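Local atomic coordinates of GCN5 like acetylase + bromodomain (PDB entry 4LDF), a protein that probably acetylates histone H3 as a GCN5-type acetyltransferase, represented here by its bromodomain, the module that in this family reads acetylated lysine. Residues H28-P33 with A99-A104; E48-P53 with F82-F87. One frame throughout, in Å; residues are numbered along the deposited sequence.

Contact 1. Residues H28-P33 with A99-A104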
# COMPACT_ATOMS: atom_id res chain seq x y z
N HIS A 28 -0.26 0.55 -11.57
CA HIS A 28 -1.53 -0.07 -11.98
C HIS A 28 -2.55 1.08 -12.06
O HIS A 28 -2.65 1.87 -11.13
CB HIS A 28 -2.01 -1.10 -10.95
CG HIS A 28 -3.11 -1.98 -11.46
ND1 HIS A 28 -4.38 -1.48 -11.70
CD2 HIS A 28 -3.11 -3.31 -11.70
CE1 HIS A 28 -5.09 -2.51 -12.12
NE2 HIS A 28 -4.38 -3.64 -12.11
N GLU A 29 -3.30 1.17 -13.17
CA GLU A 29 -4.30 2.24 -13.37
C GLU A 29 -5.29 2.45 -12.20
O GLU A 29 -5.61 3.59 -11.91
CB GLU A 29 -5.04 2.05 -14.71
CG GLU A 29 -6.00 0.86 -14.76
CD GLU A 29 -6.90 0.76 -15.98
OE1 GLU A 29 -7.88 -0.01 -15.91
OE2 GLU A 29 -6.64 1.43 -17.00
N ASN A 30 -5.71 1.35 -11.52
CA ASN A 30 -6.65 1.35 -10.39
C ASN A 30 -6.02 1.59 -9.01
O ASN A 30 -6.73 1.55 -8.00
CB ASN A 30 -7.54 0.10 -10.40
CG ASN A 30 -8.41 0.04 -11.63
OD1 ASN A 30 -8.74 1.06 -12.24
ND2 ASN A 30 -8.76 -1.16 -12.05
N ALA A 31 -4.72 1.87 -8.99
CA ALA A 31 -3.98 2.17 -7.77
C ALA A 31 -4.11 3.63 -7.36
O ALA A 31 -3.70 4.00 -6.25
CB ALA A 31 -2.51 1.81 -7.96
N TRP A 32 -4.68 4.45 -8.25
CA TRP A 32 -4.85 5.88 -8.01
C TRP A 32 -5.44 6.28 -6.62
O TRP A 32 -4.88 7.20 -6.03
CB TRP A 32 -5.50 6.60 -9.20
CG TRP A 32 -6.97 6.35 -9.36
CD1 TRP A 32 -7.56 5.43 -10.18
CD2 TRP A 32 -8.03 7.01 -8.65
NE1 TRP A 32 -8.93 5.49 -10.04
CE2 TRP A 32 -9.24 6.41 -9.07
CE3 TRP A 32 -8.08 8.07 -7.73
CZ2 TRP A 32 -10.49 6.82 -8.57
CZ3 TRP A 32 -9.30 8.45 -7.20
CH2 TRP A 32 -10.49 7.84 -7.63
N PRO A 33 -6.47 5.60 -6.02
CA PRO A 33 -6.96 6.03 -4.70
C PRO A 33 -6.01 5.72 -3.54
O PRO A 33 -6.30 6.09 -2.40
CB PRO A 33 -8.25 5.21 -4.51
CG PRO A 33 -8.57 4.62 -5.79
CD PRO A 33 -7.28 4.46 -6.52
N ALA A 99 -9.25 -2.50 -4.29
CA ALA A 99 -8.48 -3.08 -3.18
C ALA A 99 -8.25 -4.58 -3.33
O ALA A 99 -7.13 -5.02 -3.08
CB ALA A 99 -9.16 -2.78 -1.85
N ASN A 100 -9.31 -5.34 -3.71
CA ASN A 100 -9.29 -6.80 -3.92
C ASN A 100 -8.44 -7.15 -5.16
O ASN A 100 -7.58 -8.03 -5.09
CB ASN A 100 -10.75 -7.33 -4.07
CG ASN A 100 -11.53 -7.40 -2.78
OD1 ASN A 100 -10.99 -7.26 -1.69
ND2 ASN A 100 -12.82 -7.65 -2.85
N GLN A 101 -8.66 -6.41 -6.26
CA GLN A 101 -7.94 -6.56 -7.52
C GLN A 101 -6.45 -6.30 -7.32
O GLN A 101 -5.64 -7.13 -7.71
CB GLN A 101 -8.51 -5.61 -8.59
CG GLN A 101 -7.76 -5.70 -9.92
CD GLN A 101 -8.15 -4.63 -10.90
OE1 GLN A 101 -8.35 -3.47 -10.54
NE2 GLN A 101 -8.19 -5.00 -12.17
N LEU A 102 -6.09 -5.19 -6.64
CA LEU A 102 -4.69 -4.81 -6.46
C LEU A 102 -3.94 -5.70 -5.50
O LEU A 102 -2.76 -5.92 -5.71
CB LEU A 102 -4.51 -3.33 -6.11
CG LEU A 102 -5.15 -2.29 -7.02
CD1 LEU A 102 -5.38 -1.02 -6.29
CD2 LEU A 102 -4.33 -2.02 -8.23
N GLU A 103 -4.60 -6.18 -4.43
CA GLU A 103 -3.96 -7.06 -3.45
C GLU A 103 -3.60 -8.38 -4.12
O GLU A 103 -2.46 -8.83 -3.97
CB GLU A 103 -4.87 -7.27 -2.23
CG GLU A 103 -4.15 -7.90 -1.06
CD GLU A 103 -5.02 -8.16 0.15
OE1 GLU A 103 -4.89 -9.25 0.76
OE2 GLU A 103 -5.88 -7.32 0.45
N ALA A 104 -4.53 -8.94 -4.92
CA ALA A 104 -4.32 -10.18 -5.67
C ALA A 104 -3.23 -9.98 -6.72
O ALA A 104 -2.41 -10.87 -6.92
CB ALA A 104 -5.61 -10.61 -6.35

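Contact 2. Residues E48-P53 with F82-F87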
# COMPACT_ATOMS: atom_id res chain seq x y z
N GLU A 48 -11.55 9.85 11.20
CA GLU A 48 -12.39 9.60 12.39
C GLU A 48 -12.62 8.09 12.46
O GLU A 48 -12.90 7.55 13.52
CB GLU A 48 -13.77 10.30 12.24
CG GLU A 48 -13.77 11.82 12.25
CD GLU A 48 -13.18 12.47 13.48
OE1 GLU A 48 -12.40 13.43 13.30
OE2 GLU A 48 -13.47 12.02 14.62
N ILE A 49 -12.56 7.43 11.30
CA ILE A 49 -12.80 6.01 11.11
C ILE A 49 -11.48 5.23 11.06
O ILE A 49 -11.36 4.18 11.71
CB ILE A 49 -13.65 5.77 9.80
CG1 ILE A 49 -14.94 6.65 9.71
CG2 ILE A 49 -13.95 4.30 9.58
CD1 ILE A 49 -15.88 6.68 10.97
N ILE A 50 -10.52 5.70 10.26
CA ILE A 50 -9.24 5.00 10.06
C ILE A 50 -8.17 5.61 10.96
O ILE A 50 -7.72 6.74 10.72
CB ILE A 50 -8.86 4.96 8.54
CG1 ILE A 50 -9.99 4.32 7.64
CG2 ILE A 50 -7.51 4.33 8.31
CD1 ILE A 50 -10.40 2.82 7.92
N LYS A 51 -7.80 4.87 12.01
CA LYS A 51 -6.86 5.33 13.04
C LYS A 51 -5.40 4.99 12.80
O LYS A 51 -4.53 5.56 13.47
CB LYS A 51 -7.34 4.95 14.45
CG LYS A 51 -8.57 5.75 14.91
CD LYS A 51 -9.83 4.89 14.79
CE LYS A 51 -11.08 5.52 15.35
NZ LYS A 51 -12.30 4.98 14.67
N GLU A 52 -5.14 4.11 11.82
CA GLU A 52 -3.79 3.71 11.41
C GLU A 52 -3.75 3.83 9.88
O GLU A 52 -3.67 2.80 9.18
CB GLU A 52 -3.46 2.28 11.90
CG GLU A 52 -3.28 2.17 13.41
CD GLU A 52 -3.31 0.77 14.02
OE1 GLU A 52 -2.72 -0.17 13.43
OE2 GLU A 52 -3.89 0.63 15.12
N PRO A 53 -3.88 5.05 9.31
CA PRO A 53 -3.86 5.16 7.84
C PRO A 53 -2.45 4.93 7.28
O PRO A 53 -1.46 5.05 8.00
CB PRO A 53 -4.34 6.59 7.59
CG PRO A 53 -3.90 7.35 8.77
CD PRO A 53 -3.99 6.39 9.93
N PHE A 82 -4.97 -2.07 2.26
CA PHE A 82 -6.16 -2.66 1.61
C PHE A 82 -7.33 -2.88 2.59
O PHE A 82 -8.49 -2.61 2.24
CB PHE A 82 -5.78 -3.94 0.86
CG PHE A 82 -4.84 -3.69 -0.30
CD1 PHE A 82 -5.25 -2.93 -1.40
CD2 PHE A 82 -3.58 -4.28 -0.34
CE1 PHE A 82 -4.39 -2.70 -2.48
CE2 PHE A 82 -2.74 -4.10 -1.45
CZ PHE A 82 -3.15 -3.32 -2.51
N ASP A 83 -7.00 -3.27 3.83
CA ASP A 83 -7.95 -3.48 4.91
C ASP A 83 -8.66 -2.19 5.30
O ASP A 83 -9.89 -2.20 5.43
CB ASP A 83 -7.28 -4.16 6.12
CG ASP A 83 -7.05 -5.66 5.96
OD1 ASP A 83 -7.68 -6.28 5.07
OD2 ASP A 83 -6.26 -6.22 6.74
N ASN A 84 -7.91 -1.07 5.43
CA ASN A 84 -8.42 0.28 5.73
C ASN A 84 -9.43 0.71 4.69
O ASN A 84 -10.50 1.18 5.07
CB ASN A 84 -7.27 1.32 5.77
CG ASN A 84 -6.41 1.28 7.01
OD1 ASN A 84 -6.73 0.61 7.99
ND2 ASN A 84 -5.32 2.02 7.00
N CYS A 85 -9.11 0.52 3.39
CA CYS A 85 -9.98 0.89 2.28
C CYS A 85 -11.32 0.20 2.40
O CYS A 85 -12.37 0.87 2.39
CB CYS A 85 -9.32 0.59 0.93
SG CYS A 85 -10.28 1.17 -0.50
N ARG A 86 -11.28 -1.16 2.57
CA ARG A 86 -12.44 -2.04 2.70
C ARG A 86 -13.23 -1.77 3.96
O ARG A 86 -14.45 -1.86 3.92
CB ARG A 86 -12.05 -3.52 2.54
CG ARG A 86 -11.65 -3.89 1.08
CD ARG A 86 -11.41 -5.38 0.89
NE ARG A 86 -10.26 -5.83 1.67
CZ ARG A 86 -9.08 -6.18 1.17
NH1 ARG A 86 -8.90 -6.22 -0.15
NH2 ARG A 86 -8.08 -6.51 1.97
N PHE A 87 -12.56 -1.38 5.08
CA PHE A 87 -13.26 -1.05 6.32
C PHE A 87 -14.02 0.28 6.13
O PHE A 87 -15.22 0.32 6.39
CB PHE A 87 -12.28 -0.96 7.50
CG PHE A 87 -12.92 -0.67 8.84
CD1 PHE A 87 -13.17 -1.69 9.74
CD2 PHE A 87 -13.20 0.64 9.23
CE1 PHE A 87 -13.74 -1.41 11.00
CE2 PHE A 87 -13.78 0.91 10.47
CZ PHE A 87 -14.03 -0.11 11.35
O HOH W 1 -6.41 1.61 10.47

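Contact 1. Residues H28-P33 with A99-A104
Leu-102 pushes its two methyls into the turn that follows helix 14-27, and the tight half of the contact is built on that fork. Leu-102 CD2 lies over one face of the His-28 ring, 3.6 Å from the ring centroid, a CH-pi contact displaced toward the CG–ND1 side of the ring. The other methyl, Leu-102 CD1, reaches the backbone, 3.4 Å from Asn-30 O and close to Ala-31 CA. Ala-31 CB rests 4.2 Å from Leu-102 CD2. The imidazole can offer its face because CG stands anti to the backbone N (chi1 -166°). Its rotation is fixed from within the turn: Asn-30 N donates to His-28 ND1 over 3.1 Å, in the ring plane, at its edge.

Toward solvent the packing thins to a single polar link. Gln-101, extended from the helix, presents OE1 to Asn-30 ND2 at 2.8 Å. The bond is nearly straight (168°), lies on a lone pair of OE1, and joins two amides whose planes are moderately tilted against each other. Gln-101 OE1 also passes 3.7 Å from His-28 CE1, approaching the ring obliquely.

The contact fastens the start of the ZA loop, just after the Z helix 14-27, to the C helix 93-110 of the four-helix bromodomain bundle. Phe-105, further along the C helix, meets His-28 edge-to-face, and Leu-102 also packs on Phe-34 of the ZA loop and on Phe-82 of helix 71-88.

Contact 2. Residues E48-P53 with F82-F87
Asn-84 reaches from helix 71-88 to the segment that ends helix 46-49 and runs on into the loop, and its side chain can be followed atom by atom into the contact. Asn-84 CB lies 3.9 Å from Ile-50 CG2. CG, anti to the carbonyl carbon (chi1 -76°), carries the amide out to Glu-52, with Ile-50 CG2 against it. At the tip, Asn-84 ND2 donates to Glu-52 O at 2.8 Å, arriving above the carbonyl plane, and also lies 3.4 Å from Ile-50 CG2. Asn-84 OD1 accepts from a water, 2.7 Å away, that in turn accepts from Glu-52 N. Both backbone polar groups of Glu-52 are therefore tied to one amide, directly and through water.

Beside this polar grip, Ile-50 CD1 packs 3.3 Å from the backbone Asn-84 O and 3.8 Å from Phe-87 CD2. One turn beyond Asn-84, Phe-87 takes Ile-49 CG2 at its ring edge, 3.5 Å from Phe-87 CE2.

Arg-80 gives Glu-52 O a second donor. At the surface, the contact joins the late ZA loop, from the end of helix 46-49 and ahead of the A helix 56-64, to the B helix 71-88, which also packs on helix 93-110 through Phe-82 and Arg-86.

Overall arrangement
From the N terminus the chain runs through helix 14-27 into residues 28-33, the first half of contact 1, whose partner comes only in the last helix. The loop so closed holds most of the bromodomain: the long excursion to helix 46-49, then helices 56-64 and 71-88. Contact 2 nests inside it, closing a smaller loop of helix 56-64 and the first half of helix 71-88. Their centres are 16 Å apart, yet helices 71-88 and 93-110, consecutive in the chain, join them: Arg-86 of contact 2 makes a salt bridge to Glu-103 of contact 1. One contact ties the beginning of the ZA loop to the last helix, the other its later part to the helix before it.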